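Local structure of oxidoreductase, short chain dehydrogenase/reductase family protein (Bifidobacterium adolescentis L2-32, 6M9U) at residues F113-A118 against S164-A169; A48-A53 against S256-L261; K68-A73 against V84-C89; R213-S218 against Y268-D273. The protein is a 20beta-hydroxysteroid dehydrogenase of the short-chain dehydrogenase/reductase family, an NADH-dependent oxidoreductase. All coordinates share one frame; numbering follows the deposited sequence.

Interaction 1: residues F113-A118 against S164-A169; sequences FAFLNA and SLIFTA. With IPA (isopropyl alcohol), chain D.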
loop_
_atom_site.group_PDB
_atom_site.type_symbol
_atom_site.label_atom_id
_atom_site.label_comp_id
_atom_site.label_asym_id
_atom_site.label_seq_id
_atom_site.Cartn_x
_atom_site.Cartn_y
_atom_site.Cartn_z
ATOM N N PHE A 113 -12.300 -3.841 -11.144
ATOM C CA PHE A 113 -10.931 -4.131 -10.758
ATOM C C PHE A 113 -10.551 -5.482 -11.338
ATOM O O PHE A 113 -11.409 -6.323 -11.630
ATOM C CB PHE A 113 -10.755 -4.138 -9.238
ATOM C CG PHE A 113 -11.553 -5.207 -8.510
ATOM C CD1 PHE A 113 -11.072 -6.503 -8.384
ATOM C CD2 PHE A 113 -12.790 -4.914 -7.968
ATOM C CE1 PHE A 113 -11.812 -7.491 -7.748
ATOM C CE2 PHE A 113 -13.532 -5.899 -7.313
ATOM C CZ PHE A 113 -13.028 -7.175 -7.196
ATOM N N ALA A 114 -9.252 -5.689 -11.513
ATOM C CA ALA A 114 -8.799 -7.023 -11.859
ATOM C C ALA A 114 -7.421 -7.213 -11.254
ATOM O O ALA A 114 -6.612 -6.286 -11.245
ATOM C CB ALA A 114 -8.766 -7.227 -13.375
ATOM N N PHE A 115 -7.164 -8.431 -10.773
ATOM C CA PHE A 115 -5.884 -8.811 -10.181
ATOM C C PHE A 115 -5.379 -9.890 -11.134
ATOM O O PHE A 115 -5.835 -11.038 -11.068
ATOM C CB PHE A 115 -6.027 -9.297 -8.725
ATOM C CG PHE A 115 -4.730 -9.799 -8.115
ATOM C CD1 PHE A 115 -3.529 -9.256 -8.462
ATOM C CD2 PHE A 115 -4.718 -10.819 -7.207
ATOM C CE1 PHE A 115 -2.350 -9.730 -7.914
ATOM C CE2 PHE A 115 -3.533 -11.303 -6.661
ATOM C CZ PHE A 115 -2.368 -10.758 -7.002
ATOM N N LEU A 116 -4.469 -9.499 -12.025
ATOM C CA LEU A 116 -3.920 -10.364 -13.054
ATOM C C LEU A 116 -2.673 -11.001 -12.476
ATOM O O LEU A 116 -1.624 -10.365 -12.373
ATOM C CB LEU A 116 -3.575 -9.593 -14.326
ATOM C CG LEU A 116 -4.669 -8.800 -15.039
ATOM C CD1 LEU A 116 -5.946 -9.585 -15.066
ATOM C CD2 LEU A 116 -4.852 -7.395 -14.421
ATOM N N ASN A 117 -2.767 -12.279 -12.161
ATOM C CA ASN A 117 -1.873 -12.918 -11.196
ATOM C C ASN A 117 -1.199 -14.058 -11.928
ATOM O O ASN A 117 -1.625 -15.199 -11.833
ATOM C CB ASN A 117 -2.754 -13.333 -9.812
ATOM C CG ASN A 117 -1.978 -14.172 -8.877
ATOM O OD1 ASN A 117 -2.448 -15.228 -8.404
ATOM N ND2 ASN A 117 -0.751 -13.762 -8.626
ATOM N N ALA A 118 -0.124 -13.712 -12.657
ATOM C CA ALA A 118 0.631 -14.607 -13.525
ATOM C C ALA A 118 1.580 -15.541 -12.779
ATOM O O ALA A 118 2.316 -15.112 -11.884
ATOM C CB ALA A 118 1.462 -13.755 -14.502
ATOM N N SER A 164 -9.344 -0.327 -11.710
ATOM C CA SER A 164 -7.998 -0.500 -11.184
ATOM C C SER A 164 -7.477 -1.854 -11.622
ATOM O O SER A 164 -8.154 -2.851 -11.403
ATOM C CB SER A 164 -8.002 -0.401 -9.655
ATOM O OG SER A 164 -6.709 -0.581 -9.138
ATOM N N LEU A 165 -6.285 -1.899 -12.217
ATOM C CA LEU A 165 -5.646 -3.164 -12.582
ATOM C C LEU A 165 -4.420 -3.408 -11.704
ATOM O O LEU A 165 -3.656 -2.479 -11.419
ATOM C CB LEU A 165 -5.272 -3.169 -14.070
ATOM C CG LEU A 165 -6.428 -2.777 -15.010
ATOM C CD1 LEU A 165 -5.860 -2.512 -16.408
ATOM C CD2 LEU A 165 -7.522 -3.825 -15.098
ATOM N N ILE A 166 -4.241 -4.660 -11.275
ATOM C CA ILE A 166 -3.089 -5.061 -10.475
ATOM C C ILE A 166 -2.462 -6.296 -11.095
ATOM O O ILE A 166 -3.139 -7.304 -11.276
ATOM C CB ILE A 166 -3.451 -5.368 -9.011
ATOM C CG1 ILE A 166 -4.092 -4.177 -8.322
ATOM C CG2 ILE A 166 -2.200 -5.734 -8.244
ATOM C CD1 ILE A 166 -5.596 -4.262 -8.235
ATOM N N PHE A 167 -1.162 -6.226 -11.363
ATOM C CA PHE A 167 -0.402 -7.291 -11.994
ATOM C C PHE A 167 0.678 -7.779 -11.040
ATOM O O PHE A 167 1.406 -6.969 -10.434
ATOM C CB PHE A 167 0.328 -6.766 -13.325
ATOM C CG PHE A 167 -0.615 -6.345 -14.438
ATOM C CD1 PHE A 167 -1.100 -5.055 -14.502
ATOM C CD2 PHE A 167 -0.975 -7.221 -15.418
ATOM C CE1 PHE A 167 -1.965 -4.659 -15.519
ATOM C CE2 PHE A 167 -1.834 -6.840 -16.467
ATOM C CZ PHE A 167 -2.335 -5.565 -16.512
ATOM N N THR A 168 0.835 -9.082 -10.930
ATOM C CA THR A 168 2.007 -9.635 -10.259
ATOM C C THR A 168 2.420 -10.908 -10.978
ATOM O O THR A 168 1.611 -11.542 -11.639
ATOM C CB THR A 168 1.800 -9.953 -8.754
ATOM O OG1 THR A 168 1.257 -11.239 -8.563
ATOM C CG2 THR A 168 0.887 -8.927 -8.111
ATOM N N ALA A 169 3.692 -11.250 -10.838
ATOM C CA ALA A 169 4.211 -12.564 -11.179
ATOM C C ALA A 169 4.815 -13.200 -9.934
ATOM O O ALA A 169 5.481 -12.523 -9.137
ATOM C CB ALA A 169 5.276 -12.506 -12.263
HETATM C C1 IPA D . 6.225 -8.980 -11.861
HETATM C C2 IPA D . 6.063 -8.300 -10.526
HETATM C C3 IPA D . 5.483 -6.958 -10.803
HETATM O O2 IPA D . 5.216 -9.140 -9.787
#
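L116 leans on F167 from the neighbouring parallel strand, the two side chains lying alongside each other. From L116, CB meets CD2 of F167 and CG its CE2, each at 3.7 Å; CD2 then reaches over the ring face, 3.8 Å from the centroid and 18° off the normal, a CH-pi contact. With CG anti to the carbonyl carbon (chi1 -58°), the leucine stays beside the phenylalanine. A114, L165, A118 and A169 share this face, L165 and A118 packing on helix 131-159 and A169 on helix 187-207. On the other face F115 presents its ring edge: CE1 lies 3.3 Å from CG2 of T168, in the ring plane. ND2 of N117 donates nearly in its amide plane to OG1 of T168 (3.2 Å, a bent 138°). A serine in place of T168 would probably leave the F115 edge without its methyl partner and open a gap there. Five backbone bonds join the strands, the shortest from L116 N to I166 O at 2.7 Å. N117 contacts NAD(+) in the cofactor-bound protein, not in this apo chain; its bond to T168 ties this cofactor-site residue into the central Rossmann-fold sheet, where apolar side chains surround paired backbone polar groups.

Interaction 2: residues A48-A53 against S256-L261; sequences AALAQA and STVLFL. With EDO (1,2-ethanediol), chain M.
L50, in helix 41-52, and A53, just past its end, meet V258 and L259 of helix 251-262 on one flank of the Rossmann-fold sheet, where the axes of 48-52 and 256-261 pass 9.1 Å apart at -53°. The side-chain contacts across these segments are all apolar. L259 carries most of them: its CG stands anti to the backbone N (chi1 175°), which brings the branched end toward the other helix, and it slides past L50 in the opposite direction, CD1 of L259 coming within 3.9 Å of CD2 of L50. The other L50 methyl, CD1, touches CG1 of V258 at 4.1 Å, the two side chains meeting at about a right angle. A49 faces the other helix more loosely, its O 4.4 Å from CD2 of L259.

No hydrogen bond joins the two segments; backbone bonds such as A53 N to A49 O run within each. L50 also packs on F113 and V258 on F115, both in the central sheet, while F260 stacks on F260 and L259 packs on F26 of the second subunit. The CB of A53 rests against both methyls of L259, 3.7 Å from CD1 and 4.0 Å from CD2.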
loop_
_atom_site.group_PDB
_atom_site.type_symbol
_atom_site.label_atom_id
_atom_site.label_comp_id
_atom_site.label_asym_id
_atom_site.label_seq_id
_atom_site.Cartn_x
_atom_site.Cartn_y
_atom_site.Cartn_z
ATOM N N ALA A 48 -10.381 -13.498 -1.503
ATOM C CA ALA A 48 -11.065 -13.440 -0.219
ATOM C C ALA A 48 -10.956 -12.058 0.416
ATOM O O ALA A 48 -11.888 -11.609 1.102
ATOM C CB ALA A 48 -10.484 -14.480 0.730
ATOM N N ALA A 49 -9.830 -11.366 0.208
ATOM C CA ALA A 49 -9.700 -10.014 0.781
ATOM C C ALA A 49 -10.663 -9.040 0.120
ATOM O O ALA A 49 -11.320 -8.236 0.804
ATOM C CB ALA A 49 -8.258 -9.486 0.672
ATOM N N LEU A 50 -10.787 -9.146 -1.198
ATOM C CA LEU A 50 -11.659 -8.248 -1.925
ATOM C C LEU A 50 -13.109 -8.528 -1.591
ATOM O O LEU A 50 -13.917 -7.599 -1.458
ATOM C CB LEU A 50 -11.376 -8.369 -3.432
ATOM C CG LEU A 50 -9.993 -7.838 -3.849
ATOM C CD1 LEU A 50 -9.477 -8.362 -5.178
ATOM C CD2 LEU A 50 -10.049 -6.328 -3.914
ATOM N N ALA A 51 -13.455 -9.809 -1.467
ATOM C CA ALA A 51 -14.817 -10.184 -1.104
ATOM C C ALA A 51 -15.140 -9.769 0.319
ATOM O O ALA A 51 -16.183 -9.155 0.559
ATOM C CB ALA A 51 -15.007 -11.679 -1.285
ATOM N N GLN A 52 -14.247 -10.067 1.279
ATOM C CA GLN A 52 -14.471 -9.587 2.652
ATOM C C GLN A 52 -14.661 -8.076 2.673
ATOM O O GLN A 52 -15.499 -7.564 3.414
ATOM C CB GLN A 52 -13.328 -10.018 3.581
ATOM C CG GLN A 52 -13.615 -9.833 5.094
ATOM C CD GLN A 52 -12.674 -10.660 6.015
ATOM O OE1 GLN A 52 -11.458 -10.766 5.795
ATOM N NE2 GLN A 52 -13.245 -11.242 7.059
ATOM N N ALA A 53 -13.958 -7.356 1.831
ATOM C CA ALA A 53 -14.088 -5.900 1.841
ATOM C C ALA A 53 -15.351 -5.426 1.152
ATOM O O ALA A 53 -15.607 -4.219 1.168
ATOM C CB ALA A 53 -12.851 -5.246 1.234
ATOM N N SER A 256 -3.630 -7.952 1.309
ATOM C CA SER A 256 -3.979 -6.623 1.786
ATOM C C SER A 256 -3.404 -5.531 0.882
ATOM O O SER A 256 -4.020 -4.468 0.731
ATOM C CB SER A 256 -3.495 -6.387 3.223
ATOM O OG SER A 256 -2.135 -6.703 3.387
ATOM N N THR A 257 -2.244 -5.768 0.279
ATOM C CA THR A 257 -1.723 -4.804 -0.687
ATOM C C THR A 257 -2.589 -4.781 -1.938
ATOM O O THR A 257 -2.860 -3.711 -2.495
ATOM C CB THR A 257 -0.279 -5.137 -1.031
ATOM O OG1 THR A 257 0.478 -5.250 0.178
ATOM C CG2 THR A 257 0.361 -4.047 -1.875
ATOM N N VAL A 258 -3.058 -5.951 -2.376
ATOM C CA VAL A 258 -3.974 -5.983 -3.509
ATOM C C VAL A 258 -5.196 -5.134 -3.217
ATOM O O VAL A 258 -5.710 -4.419 -4.096
ATOM C CB VAL A 258 -4.388 -7.422 -3.854
ATOM C CG1 VAL A 258 -5.477 -7.376 -4.960
ATOM C CG2 VAL A 258 -3.217 -8.246 -4.338
ATOM N N LEU A 259 -5.720 -5.242 -1.989
ATOM C CA LEU A 259 -6.912 -4.478 -1.615
ATOM C C LEU A 259 -6.616 -2.983 -1.594
ATOM O O LEU A 259 -7.446 -2.137 -2.007
ATOM C CB LEU A 259 -7.408 -4.920 -0.236
ATOM C CG LEU A 259 -8.573 -4.110 0.322
ATOM C CD1 LEU A 259 -9.778 -4.173 -0.615
ATOM C CD2 LEU A 259 -8.910 -4.682 1.673
ATOM N N PHE A 260 -5.452 -2.612 -1.082
ATOM C CA PHE A 260 -5.094 -1.192 -1.107
ATOM C C PHE A 260 -5.112 -0.664 -2.553
ATOM O O PHE A 260 -5.740 0.367 -2.840
ATOM C CB PHE A 260 -3.743 -1.006 -0.397
ATOM C CG PHE A 260 -3.143 0.351 -0.579
ATOM C CD1 PHE A 260 -3.696 1.470 0.063
ATOM C CD2 PHE A 260 -2.008 0.532 -1.365
ATOM C CE1 PHE A 260 -3.126 2.736 -0.093
ATOM C CE2 PHE A 260 -1.447 1.830 -1.542
ATOM C CZ PHE A 260 -2.016 2.909 -0.906
ATOM N N LEU A 261 -4.494 -1.399 -3.502
ATOM C CA LEU A 261 -4.410 -0.909 -4.880
ATOM C C LEU A 261 -5.754 -0.953 -5.589
ATOM O O LEU A 261 -6.005 -0.131 -6.496
ATOM C CB LEU A 261 -3.379 -1.717 -5.678
ATOM C CG LEU A 261 -1.948 -1.449 -5.170
ATOM C CD1 LEU A 261 -0.922 -2.424 -5.706
ATOM C CD2 LEU A 261 -1.536 -0.010 -5.455
HETATM C C1 EDO M . -17.461 -4.080 4.470
HETATM O O1 EDO M . -17.874 -5.195 3.704
HETATM C C2 EDO M . -17.157 -2.854 3.603
HETATM O O2 EDO M . -17.094 -1.676 4.414
#

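Interaction 3: residues K68-A73 against V84-C89; sequences KLTELA and VIALTC. With EDO (1,2-ethanediol), chain J.
L69 and A86 meet through their CB atoms at 3.5 Å, tighter than an ordinary carbon contact, with the CB bonds of both residues directed at the opposing segment. The methyl of A86 also lies 3.4 Å from O of L69, so this small side chain sits directly against the helix backbone. One turn on, A73 likewise points toward the strand: its CB lies 3.4 Å from O of V84 and also touches I85 C and A86 N. V84 returns the contact from its own side, with CG1 3.9 Å from CA of A73; that branch stands anti to the backbone N (chi1 -179°). I85 and L87 turn away from the helix and pack on helix 94-108.

Toward the C-terminal end of the strand, L69 extends to T88. CG of L69 is anti to its carbonyl carbon (chi1 -71°), and the two side chains cross obliquely, CD1 of L69 3.9 Å from CG2 of T88. No hydrogen bond joins the segments; the small side chains of A73 and A86 are consistent with the close approach of the 68-73 and 84-88 axes, 6.9 Å apart and nearly antiparallel at 168°. L69 also touches D61, an NAD(+)-contacting residue at the end of strand 56-61. Helix 66-80 thus packs back over edge strand 84-88, the second half of the right-handed beta-alpha-beta crossover begun at strand 56-61, as in the nucleotide-binding Rossmann fold.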
loop_
_atom_site.group_PDB
_atom_site.type_symbol
_atom_site.label_atom_id
_atom_site.label_comp_id
_atom_site.label_asym_id
_atom_site.label_seq_id
_atom_site.Cartn_x
_atom_site.Cartn_y
_atom_site.Cartn_z
ATOM N N LYS A 68 -11.890 -27.143 -7.447
ATOM C CA LYS A 68 -11.272 -26.236 -6.498
ATOM C C LYS A 68 -11.907 -24.861 -6.568
ATOM O O LYS A 68 -12.229 -24.275 -5.538
ATOM C CB LYS A 68 -9.776 -26.132 -6.762
ATOM C CG LYS A 68 -8.920 -27.024 -5.910
ATOM C CD LYS A 68 -7.437 -26.806 -6.199
ATOM C CE LYS A 68 -6.796 -28.069 -6.782
ATOM N NZ LYS A 68 -5.369 -27.896 -7.170
ATOM N N LEU A 69 -12.088 -24.318 -7.768
ATOM C CA LEU A 69 -12.646 -22.979 -7.858
ATOM C C LEU A 69 -14.081 -22.948 -7.378
ATOM O O LEU A 69 -14.562 -21.929 -6.870
ATOM C CB LEU A 69 -12.614 -22.475 -9.298
ATOM C CG LEU A 69 -11.271 -22.111 -9.927
ATOM C CD1 LEU A 69 -11.484 -21.623 -11.367
ATOM C CD2 LEU A 69 -10.575 -21.074 -9.064
ATOM N N THR A 70 -14.812 -24.017 -7.641
ATOM C CA THR A 70 -16.221 -24.071 -7.283
ATOM C C THR A 70 -16.359 -24.100 -5.779
ATOM O O THR A 70 -17.192 -23.393 -5.225
ATOM C CB THR A 70 -16.896 -25.293 -7.937
ATOM O OG1 THR A 70 -16.891 -25.131 -9.364
ATOM C CG2 THR A 70 -18.334 -25.382 -7.494
ATOM N N GLU A 71 -15.519 -24.885 -5.104
ATOM C CA GLU A 71 -15.515 -24.921 -3.645
ATOM C C GLU A 71 -15.032 -23.592 -3.065
ATOM O O GLU A 71 -15.591 -23.106 -2.072
ATOM C CB GLU A 71 -14.652 -26.094 -3.183
ATOM C CG GLU A 71 -14.555 -26.287 -1.686
ATOM C CD GLU A 71 -14.073 -27.678 -1.340
ATOM O OE1 GLU A 71 -13.518 -28.342 -2.242
ATOM O OE2 GLU A 71 -14.266 -28.115 -0.181
ATOM N N LEU A 72 -14.017 -22.976 -3.684
ATOM C CA LEU A 72 -13.524 -21.706 -3.184
ATOM C C LEU A 72 -14.594 -20.641 -3.325
ATOM O O LEU A 72 -14.807 -19.839 -2.415
ATOM C CB LEU A 72 -12.253 -21.305 -3.918
ATOM C CG LEU A 72 -10.950 -22.008 -3.514
ATOM C CD1 LEU A 72 -9.860 -21.649 -4.542
ATOM C CD2 LEU A 72 -10.503 -21.617 -2.138
ATOM N N ALA A 73 -15.309 -20.630 -4.439
ATOM C CA ALA A 73 -16.344 -19.618 -4.600
ATOM C C ALA A 73 -17.415 -19.759 -3.521
ATOM O O ALA A 73 -17.929 -18.753 -3.007
ATOM C CB ALA A 73 -16.950 -19.707 -5.998
ATOM N N VAL A 84 -19.540 -14.350 -5.121
ATOM C CA VAL A 84 -18.269 -14.885 -5.596
ATOM C C VAL A 84 -18.545 -16.102 -6.482
ATOM O O VAL A 84 -19.136 -17.086 -6.013
ATOM C CB VAL A 84 -17.344 -15.260 -4.429
ATOM C CG1 VAL A 84 -16.006 -15.799 -4.956
ATOM C CG2 VAL A 84 -17.191 -14.059 -3.500
ATOM N N ILE A 85 -18.065 -16.061 -7.743
ATOM C CA ILE A 85 -18.297 -17.126 -8.717
ATOM C C ILE A 85 -16.979 -17.659 -9.251
ATOM O O ILE A 85 -15.938 -17.016 -9.161
ATOM C CB ILE A 85 -19.156 -16.627 -9.887
ATOM C CG1 ILE A 85 -18.342 -15.615 -10.718
ATOM C CG2 ILE A 85 -20.423 -15.969 -9.337
ATOM C CD1 ILE A 85 -19.148 -14.907 -11.833
ATOM N N ALA A 86 -17.031 -18.867 -9.791
ATOM C CA ALA A 86 -15.886 -19.510 -10.429
ATOM C C ALA A 86 -16.102 -19.540 -11.947
ATOM O O ALA A 86 -17.170 -19.928 -12.420
ATOM C CB ALA A 86 -15.667 -20.914 -9.871
ATOM N N LEU A 87 -15.103 -19.069 -12.699
ATOM C CA LEU A 87 -15.114 -19.060 -14.165
ATOM C C LEU A 87 -13.786 -19.641 -14.629
ATOM O O LEU A 87 -12.742 -19.007 -14.470
ATOM C CB LEU A 87 -15.290 -17.655 -14.719
ATOM C CG LEU A 87 -16.614 -16.955 -14.475
ATOM C CD1 LEU A 87 -16.642 -15.508 -14.953
ATOM C CD2 LEU A 87 -17.710 -17.741 -15.130
ATOM N N THR A 88 -13.801 -20.857 -15.151
ATOM C CA THR A 88 -12.582 -21.386 -15.728
ATOM C C THR A 88 -12.315 -20.735 -17.082
ATOM O O THR A 88 -13.212 -20.227 -17.768
ATOM C CB THR A 88 -12.670 -22.897 -15.897
ATOM O OG1 THR A 88 -13.806 -23.200 -16.714
ATOM C CG2 THR A 88 -12.774 -23.572 -14.533
ATOM N N CYS A 89 -11.043 -20.755 -17.461
ATOM C CA CYS A 89 -10.606 -20.157 -18.715
ATOM C C CYS A 89 -9.154 -20.534 -18.943
ATOM O O CYS A 89 -8.323 -20.387 -18.041
ATOM C CB CYS A 89 -10.738 -18.642 -18.705
ATOM S SG CYS A 89 -10.358 -17.893 -20.325
HETATM C C1 EDO J . -4.530 -18.763 -15.186
HETATM O O1 EDO J . -4.921 -17.820 -14.241
HETATM C C2 EDO J . -5.725 -18.920 -16.109
HETATM O O2 EDO J . -5.492 -19.990 -17.043
#

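Interaction 4: residues R213-S218 against Y268-D273; sequences RSNTIS and YVTGTD. With EDO (1,2-ethanediol), chain F; IPA (isopropyl alcohol), chain D.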
loop_
_atom_site.group_PDB
_atom_site.type_symbol
_atom_site.label_atom_id
_atom_site.label_comp_id
_atom_site.label_asym_id
_atom_site.label_seq_id
_atom_site.Cartn_x
_atom_site.Cartn_y
_atom_site.Cartn_z
ATOM N N ARG A 213 -6.444 2.941 -13.390
ATOM C CA ARG A 213 -5.109 2.849 -12.810
ATOM C C ARG A 213 -4.532 1.454 -13.080
ATOM O O ARG A 213 -5.256 0.479 -13.273
ATOM C CB ARG A 213 -5.151 3.147 -11.310
ATOM C CG ARG A 213 -5.798 4.493 -10.990
ATOM C CD ARG A 213 -5.769 4.821 -9.511
ATOM N NE ARG A 213 -6.725 4.066 -8.686
ATOM C CZ ARG A 213 -6.381 3.105 -7.829
ATOM N NH1 ARG A 213 -5.114 2.729 -7.680
ATOM N NH2 ARG A 213 -7.321 2.493 -7.124
ATOM N N SER A 214 -3.213 1.367 -13.118
ATOM C CA SER A 214 -2.546 0.085 -13.283
ATOM C C SER A 214 -1.294 0.135 -12.421
ATOM O O SER A 214 -0.563 1.132 -12.458
ATOM C CB SER A 214 -2.179 -0.190 -14.744
ATOM O OG SER A 214 -1.402 -1.393 -14.882
ATOM N N ASN A 215 -1.079 -0.923 -11.624
ATOM C CA ASN A 215 0.065 -1.011 -10.715
ATOM C C ASN A 215 0.484 -2.462 -10.628
ATOM O O ASN A 215 -0.250 -3.351 -11.025
ATOM C CB ASN A 215 -0.254 -0.472 -9.321
ATOM C CG ASN A 215 -0.470 1.019 -9.300
ATOM O OD1 ASN A 215 0.482 1.778 -9.258
ATOM N ND2 ASN A 215 -1.718 1.436 -9.247
ATOM N N THR A 216 1.673 -2.687 -10.102
ATOM C CA THR A 216 2.175 -4.026 -9.880
ATOM C C THR A 216 2.491 -4.221 -8.400
ATOM O O THR A 216 2.680 -3.261 -7.647
ATOM C CB THR A 216 3.451 -4.331 -10.698
ATOM O OG1 THR A 216 4.471 -3.400 -10.336
ATOM C CG2 THR A 216 3.184 -4.265 -12.181
ATOM N N ILE A 217 2.556 -5.496 -8.009
ATOM C CA ILE A 217 3.010 -5.894 -6.682
ATOM C C ILE A 217 4.180 -6.825 -6.878
ATOM O O ILE A 217 4.075 -7.789 -7.634
ATOM C CB ILE A 217 1.899 -6.578 -5.869
ATOM C CG1 ILE A 217 0.814 -5.573 -5.507
ATOM C CG2 ILE A 217 2.483 -7.117 -4.597
ATOM C CD1 ILE A 217 -0.504 -6.245 -5.090
ATOM N N SER A 218 5.279 -6.561 -6.178
ATOM C CA SER A 218 6.447 -7.441 -6.257
ATOM C C SER A 218 6.623 -8.196 -4.950
ATOM O O SER A 218 7.145 -7.631 -3.965
ATOM C CB SER A 218 7.693 -6.616 -6.597
ATOM O OG SER A 218 7.500 -6.039 -7.891
ATOM N N TYR A 268 -4.819 8.082 -6.137
ATOM C CA TYR A 268 -3.792 8.836 -6.814
ATOM C C TYR A 268 -2.555 7.986 -7.083
ATOM O O TYR A 268 -1.486 8.522 -7.388
ATOM C CB TYR A 268 -3.456 10.091 -6.015
ATOM C CG TYR A 268 -2.895 11.239 -6.890
ATOM C CD1 TYR A 268 -3.584 11.687 -8.021
ATOM C CD2 TYR A 268 -1.680 11.850 -6.579
ATOM C CE1 TYR A 268 -3.088 12.704 -8.811
ATOM C CE2 TYR A 268 -1.179 12.879 -7.357
ATOM C CZ TYR A 268 -1.883 13.305 -8.482
ATOM O OH TYR A 268 -1.389 14.321 -9.279
ATOM N N VAL A 269 -2.687 6.671 -7.054
ATOM C CA VAL A 269 -1.539 5.782 -7.257
ATOM C C VAL A 269 -1.704 5.075 -8.587
ATOM O O VAL A 269 -2.627 4.271 -8.754
ATOM C CB VAL A 269 -1.376 4.765 -6.123
ATOM C CG1 VAL A 269 -0.180 3.872 -6.374
ATOM C CG2 VAL A 269 -1.272 5.482 -4.799
ATOM N N THR A 270 -0.800 5.362 -9.528
ATOM C CA THR A 270 -0.807 4.605 -10.767
ATOM C C THR A 270 0.559 4.627 -11.451
ATOM O O THR A 270 1.365 5.560 -11.268
ATOM C CB THR A 270 -1.913 5.109 -11.706
ATOM O OG1 THR A 270 -2.046 4.176 -12.774
ATOM C CG2 THR A 270 -1.595 6.505 -12.239
ATOM N N GLY A 271 0.815 3.559 -12.195
ATOM C CA GLY A 271 2.076 3.397 -12.865
ATOM C C GLY A 271 3.229 3.073 -11.961
ATOM O O GLY A 271 4.380 3.296 -12.304
ATOM N N THR A 272 2.957 2.523 -10.806
ATOM C CA THR A 272 4.080 2.183 -9.949
ATOM C C THR A 272 3.969 0.741 -9.431
ATOM O O THR A 272 3.204 -0.066 -9.988
ATOM C CB THR A 272 4.177 3.224 -8.788
ATOM O OG1 THR A 272 5.463 3.067 -8.160
ATOM C CG2 THR A 272 3.059 3.060 -7.774
ATOM N N ASP A 273 4.781 0.425 -8.444
ATOM C CA ASP A 273 4.981 -0.919 -7.942
ATOM C C ASP A 273 5.031 -0.830 -6.424
ATOM O O ASP A 273 5.533 0.156 -5.876
ATOM C CB ASP A 273 6.280 -1.492 -8.505
ATOM C CG ASP A 273 6.639 -2.836 -7.911
ATOM O OD1 ASP A 273 6.050 -3.857 -8.346
ATOM O OD2 ASP A 273 7.527 -2.879 -7.015
HETATM C C1 EDO F . 3.900 -1.067 -12.696
HETATM O O1 EDO F . 3.057 0.044 -12.954
HETATM C C2 EDO F . 5.404 -0.859 -12.823
HETATM O O2 EDO F . 5.953 -0.529 -11.536
HETATM C C1 IPA D . 6.225 -8.980 -11.861
HETATM C C2 IPA D . 6.063 -8.300 -10.526
HETATM C C3 IPA D . 5.483 -6.958 -10.803
HETATM O O2 IPA D . 5.216 -9.140 -9.787
#
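The guanidinium of R213 and the amide of N215 both bring an edge to O of V269. NH1 of R213 donates in its own plane and in the carbonyl plane, at 3.1 Å and 162°. ND2 of N215, likewise within its amide plane, reaches the same oxygen at 3.0 Å but from above the carbonyl plane, so two donors from different directions grip one acceptor. The arginine chain bends at chi3, laying CD 3.3 Å from this oxygen; its NH2 goes on to O of L261. The other end of the N215 amide, OD1, accepts T272 N at 3.0 Å, with the donor tilted from the amide plane, while CG2 of T272 crowds the same oxygen. A leucine in place of N215 would probably leave T272 N without its acceptor and V269 O with one donor fewer.

These bonds attach the loop after helix 251-262 to strand 212-219, and the loop then becomes the last parallel strand of the Rossmann-type sheet, with T216 bridged to D273. T216 N donates to O of T272, and G271 N to O of S214. Beside the arginine, OG1 of T270 accepts S214 N. D273 fixes the end: its OD1 takes OG1 of T216 at 2.6 Å on the anti lone pair and OG of S218 at 2.7 Å on the syn side, 21° out of the carboxylate plane. CG of D273 stands anti to the backbone N (chi1 174°), which brings OD1 within reach of both hydroxyls.

From the N terminus, helix 41-52 opens the widest loop, closed by interaction 2 only when helix 251-262 returns about 200 residues later. Within that span lie interaction 3, a short local closure joining helix 66-80 to edge strand 84-88, and then interaction 1, which pairs strands 113-120 and 163-171 in mid-sheet. Interaction 4 opens inside the same span but closes beyond it, so 2 and 4 cross. Strand 163-171 links interactions 1 and 4 through bonds such as L165 N to R213 O, and O of L261 in interaction 2 accepts from S164 OG and R213 NH2. Interactions 3 and 4 lie near opposite edges of the sheet, their centres about 27 Å apart.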